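Local coordinates for protein chintase (PDB 5YUQ) that probably hydrolyses the beta-1,4 linkages of chitin as a family 18 glycoside hydrolase, a chitinase from a thermophilic fungus with an active-site tunnel, at residues A[210-213]-A[214-218]; A[331-334]-A[335-339]. All blocks are in the same frame, centred on the assembly; numbering follows the deposited sequence.

Contact 1 (210-213 with 214-218) comes first along the chain and forms the opening turns of helix 211-220, after strand 175-178 and before strand 228-240. Contact 2 (331-334 with 335-339) lies in helix 329-341, which leads into strand 346-350. Each closes only a helical turn, so the two follow in series and neither nests in nor crosses the other. Both helices pack outside the parallel strands of the TIM barrel expected of family 18. The centres of the two contacts are about 14 Å apart. They nevertheless touch: Tyr338 OH of contact 2 lies 2.7 Å from Asn212 OD1 of contact 1, a probable hydrogen bond, and also packs on Val215 and Lys216.

Contact 1 of 2, residues A[210-213]-A[214-218]; sequences SGND and AVKAW
Asn212 and Lys216, one helical turn apart, meet through OD1 and NZ at 3.2 Å, a weak hydrogen bond. Water 1 donates to Asn212 OD1 at 2.7 Å and accepts from Lys216 NZ, closing a small polar ring, though Tyr338 is the stronger partner of OD1. Asparagine suits this place because its short amide, with CG anti to the backbone N (chi1 173°), lifts OD1 to where all three can reach it. Lys216 folds back at chi2 and chi4, bringing CE within 3.5 Å of Asn212 OD1.

At the start of the helix, Ser210 is the N-cap. Its OG accepts from Asp213 N at 3.1 Å in a nearly straight bond (173°) and donates to Asp213 OD2 at 2.7 Å, on the anti side and 27° out of the carboxylate plane. Ala214 N donates to Ser210 O at 2.9 Å, the first i to i+4 bond of the helix; Val215, Lys216 and Ala217 continue the pattern. Backbone bonds join Gly211 with Pro196 and Asn212 with Leu197, while buried Trp218 NE1 donates to Pro150 O. Small Ala214 and branched Val215 fit against Ile178 of strand 175-178. The first turn is thus satisfied by cap and neighbouring loop, and Asp213's carboxylate probably interacts favourably with the helix dipole.

Contact 2 of 2, residues A[331-334]-A[335-339]; sequences SLQD and KVDYA
Lys335 NZ is gripped by several groups: it donates a hydrogen bond to water 2 at 2.8 Å, which in turn donates to Ser331 O at 2.8 Å, makes a salt bridge with Asp327 OD1 and hydrogen-bonds to Ala195 O. Ser331 OG is hydrogen-bonded to the same Asp327 OD1. Lys335 runs down the inner side, its CD 4.0 Å from Leu332 CD2, and its aliphatic part suits a buried path beside Leu230 and Val232 of strand 228-240.

On another face, Asp337 OD1 accepts from Gln333 NE2 at 2.8 Å, a side-chain bond spanning one turn of helix 329-341. The donor keeps OD1 within the amide plane of Gln333 but approaches it from above the carboxylate plane, and the two planes are 38° apart. Gln333 reaches over because CG is anti to the backbone N and the chain bends at chi2 (67°). Its NE2 also serves Asp367, so glutamine offers one amide nitrogen to two carboxylates.

Next to this pair, Asp334 OD1 and Asp337 OD2 approach to 3.9 Å. Water 3 bridges the two from one side, donating to Asp337 OD2 at 2.7 Å and only weakly to Asp334 OD1. Asp327 therefore compensates a buried ammonium, whereas the acidic pair's repulsion is probably eased in part by the water, with Gln333 supporting Asp337.

Contact 1 of 2, residues A[210-213]-A[214-218]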
# COMPACT_ATOMS: atom_id res chain seq x y z
N SER A 210 -12.22 2.52 -4.83
CA SER A 210 -11.49 1.75 -5.81
C SER A 210 -10.32 2.62 -6.25
O SER A 210 -10.18 3.75 -5.77
CB SER A 210 -12.36 1.48 -7.03
OG SER A 210 -12.71 2.70 -7.67
N GLY A 211 -9.49 2.09 -7.14
CA GLY A 211 -8.40 2.88 -7.70
C GLY A 211 -8.94 4.14 -8.35
O GLY A 211 -8.45 5.24 -8.09
N ASN A 212 -9.97 3.99 -9.18
CA ASN A 212 -10.57 5.12 -9.86
C ASN A 212 -11.16 6.14 -8.89
O ASN A 212 -10.91 7.34 -9.02
CB ASN A 212 -11.64 4.64 -10.85
CG ASN A 212 -12.42 5.79 -11.46
OD1 ASN A 212 -11.86 6.63 -12.17
ND2 ASN A 212 -13.72 5.83 -11.20
N ASP A 213 -11.95 5.68 -7.92
CA ASP A 213 -12.57 6.60 -6.97
C ASP A 213 -11.52 7.33 -6.14
O ASP A 213 -11.64 8.52 -5.86
CB ASP A 213 -13.55 5.86 -6.06
CG ASP A 213 -14.77 5.37 -6.80
OD1 ASP A 213 -15.66 6.20 -7.08
OD2 ASP A 213 -14.85 4.17 -7.09
N ALA A 214 -10.47 6.61 -5.77
CA ALA A 214 -9.39 7.20 -4.99
C ALA A 214 -8.66 8.28 -5.79
O ALA A 214 -8.41 9.38 -5.28
CB ALA A 214 -8.40 6.11 -4.55
N VAL A 215 -8.30 7.97 -7.03
CA VAL A 215 -7.62 8.93 -7.89
C VAL A 215 -8.49 10.16 -8.05
O VAL A 215 -8.01 11.29 -7.91
CB VAL A 215 -7.29 8.30 -9.25
CG1 VAL A 215 -6.98 9.37 -10.29
CG2 VAL A 215 -6.12 7.34 -9.10
N LYS A 216 -9.78 9.96 -8.31
CA LYS A 216 -10.68 11.09 -8.50
C LYS A 216 -10.79 11.92 -7.22
O LYS A 216 -10.82 13.15 -7.29
CB LYS A 216 -12.08 10.65 -8.94
CG LYS A 216 -12.12 9.98 -10.30
CD LYS A 216 -11.43 10.80 -11.37
CE LYS A 216 -11.47 10.08 -12.71
NZ LYS A 216 -12.84 9.60 -13.03
N ALA A 217 -10.83 11.25 -6.07
CA ALA A 217 -10.95 11.97 -4.81
C ALA A 217 -9.71 12.81 -4.52
O ALA A 217 -9.82 13.95 -4.07
CB ALA A 217 -11.21 11.00 -3.66
N TRP A 218 -8.53 12.25 -4.81
CA TRP A 218 -7.28 12.96 -4.55
C TRP A 218 -7.08 14.14 -5.53
O TRP A 218 -6.57 15.18 -5.14
CB TRP A 218 -6.07 12.07 -4.45
CG TRP A 218 -5.92 11.33 -3.18
CD1 TRP A 218 -6.44 10.06 -2.87
CD2 TRP A 218 -5.17 11.72 -2.02
NE1 TRP A 218 -6.04 9.69 -1.64
CE2 TRP A 218 -5.28 10.68 -1.08
CE3 TRP A 218 -4.45 12.85 -1.68
CZ2 TRP A 218 -4.68 10.74 0.13
CZ3 TRP A 218 -3.86 12.90 -0.51
CH2 TRP A 218 -3.95 11.85 0.41
O HOH W 1 -12.98 6.86 -14.61

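Contact 2 of 2, residues A[331-334]-A[335-339]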
# COMPACT_ATOMS: atom_id res chain seq x y z
N SER A 331 -5.46 -7.94 -15.00
CA SER A 331 -5.98 -6.88 -14.14
C SER A 331 -4.92 -5.82 -13.86
O SER A 331 -5.25 -4.64 -13.78
CB SER A 331 -6.56 -7.45 -12.84
OG SER A 331 -5.53 -7.99 -12.04
N LEU A 332 -3.66 -6.22 -13.73
CA LEU A 332 -2.60 -5.22 -13.54
C LEU A 332 -2.41 -4.38 -14.80
O LEU A 332 -2.23 -3.15 -14.71
CB LEU A 332 -1.28 -5.87 -13.11
CG LEU A 332 -1.25 -6.44 -11.69
CD1 LEU A 332 0.16 -6.90 -11.34
CD2 LEU A 332 -1.77 -5.42 -10.67
N GLN A 333 -2.47 -5.02 -15.96
CA GLN A 333 -2.42 -4.29 -17.22
C GLN A 333 -3.56 -3.27 -17.25
O GLN A 333 -3.36 -2.13 -17.67
CB GLN A 333 -2.53 -5.24 -18.41
CG GLN A 333 -2.48 -4.51 -19.76
CD GLN A 333 -1.12 -3.89 -20.04
OE1 GLN A 333 -0.10 -4.57 -19.99
NE2 GLN A 333 -1.11 -2.59 -20.32
N ASP A 334 -4.74 -3.66 -16.79
CA ASP A 334 -5.88 -2.76 -16.83
C ASP A 334 -5.69 -1.55 -15.92
O ASP A 334 -6.10 -0.44 -16.26
CB ASP A 334 -7.17 -3.52 -16.48
CG ASP A 334 -7.56 -4.50 -17.54
OD1 ASP A 334 -7.06 -4.40 -18.69
OD2 ASP A 334 -8.38 -5.40 -17.24
N LYS A 335 -5.05 -1.78 -14.78
CA LYS A 335 -4.69 -0.70 -13.88
C LYS A 335 -3.67 0.23 -14.52
O LYS A 335 -3.76 1.45 -14.38
CB LYS A 335 -4.16 -1.27 -12.56
CG LYS A 335 -5.25 -1.84 -11.66
CD LYS A 335 -4.68 -2.70 -10.54
CE LYS A 335 -5.74 -3.05 -9.51
NZ LYS A 335 -6.70 -4.12 -9.97
N VAL A 336 -2.70 -0.34 -15.23
CA VAL A 336 -1.69 0.47 -15.92
C VAL A 336 -2.34 1.30 -17.02
O VAL A 336 -2.04 2.49 -17.16
CB VAL A 336 -0.57 -0.40 -16.51
CG1 VAL A 336 0.30 0.40 -17.47
CG2 VAL A 336 0.28 -0.98 -15.38
N ASP A 337 -3.24 0.69 -17.79
CA ASP A 337 -3.95 1.39 -18.85
C ASP A 337 -4.71 2.58 -18.26
O ASP A 337 -4.70 3.68 -18.82
CB ASP A 337 -4.93 0.46 -19.58
CG ASP A 337 -4.24 -0.68 -20.33
OD1 ASP A 337 -3.05 -0.56 -20.69
OD2 ASP A 337 -4.92 -1.70 -20.57
N TYR A 338 -5.36 2.35 -17.13
CA TYR A 338 -6.07 3.40 -16.43
C TYR A 338 -5.12 4.52 -15.99
O TYR A 338 -5.41 5.71 -16.17
CB TYR A 338 -6.80 2.83 -15.21
CG TYR A 338 -7.45 3.92 -14.39
CD1 TYR A 338 -8.72 4.38 -14.70
CD2 TYR A 338 -6.79 4.50 -13.31
CE1 TYR A 338 -9.32 5.39 -13.95
CE2 TYR A 338 -7.37 5.50 -12.56
CZ TYR A 338 -8.64 5.94 -12.89
OH TYR A 338 -9.21 6.95 -12.15
N ALA A 339 -4.00 4.14 -15.39
CA ALA A 339 -3.05 5.12 -14.89
C ALA A 339 -2.52 5.99 -16.03
O ALA A 339 -2.38 7.21 -15.86
CB ALA A 339 -1.90 4.43 -14.17
O HOH W 2 -7.72 -3.96 -12.56
O HOH W 3 -7.64 -1.53 -20.34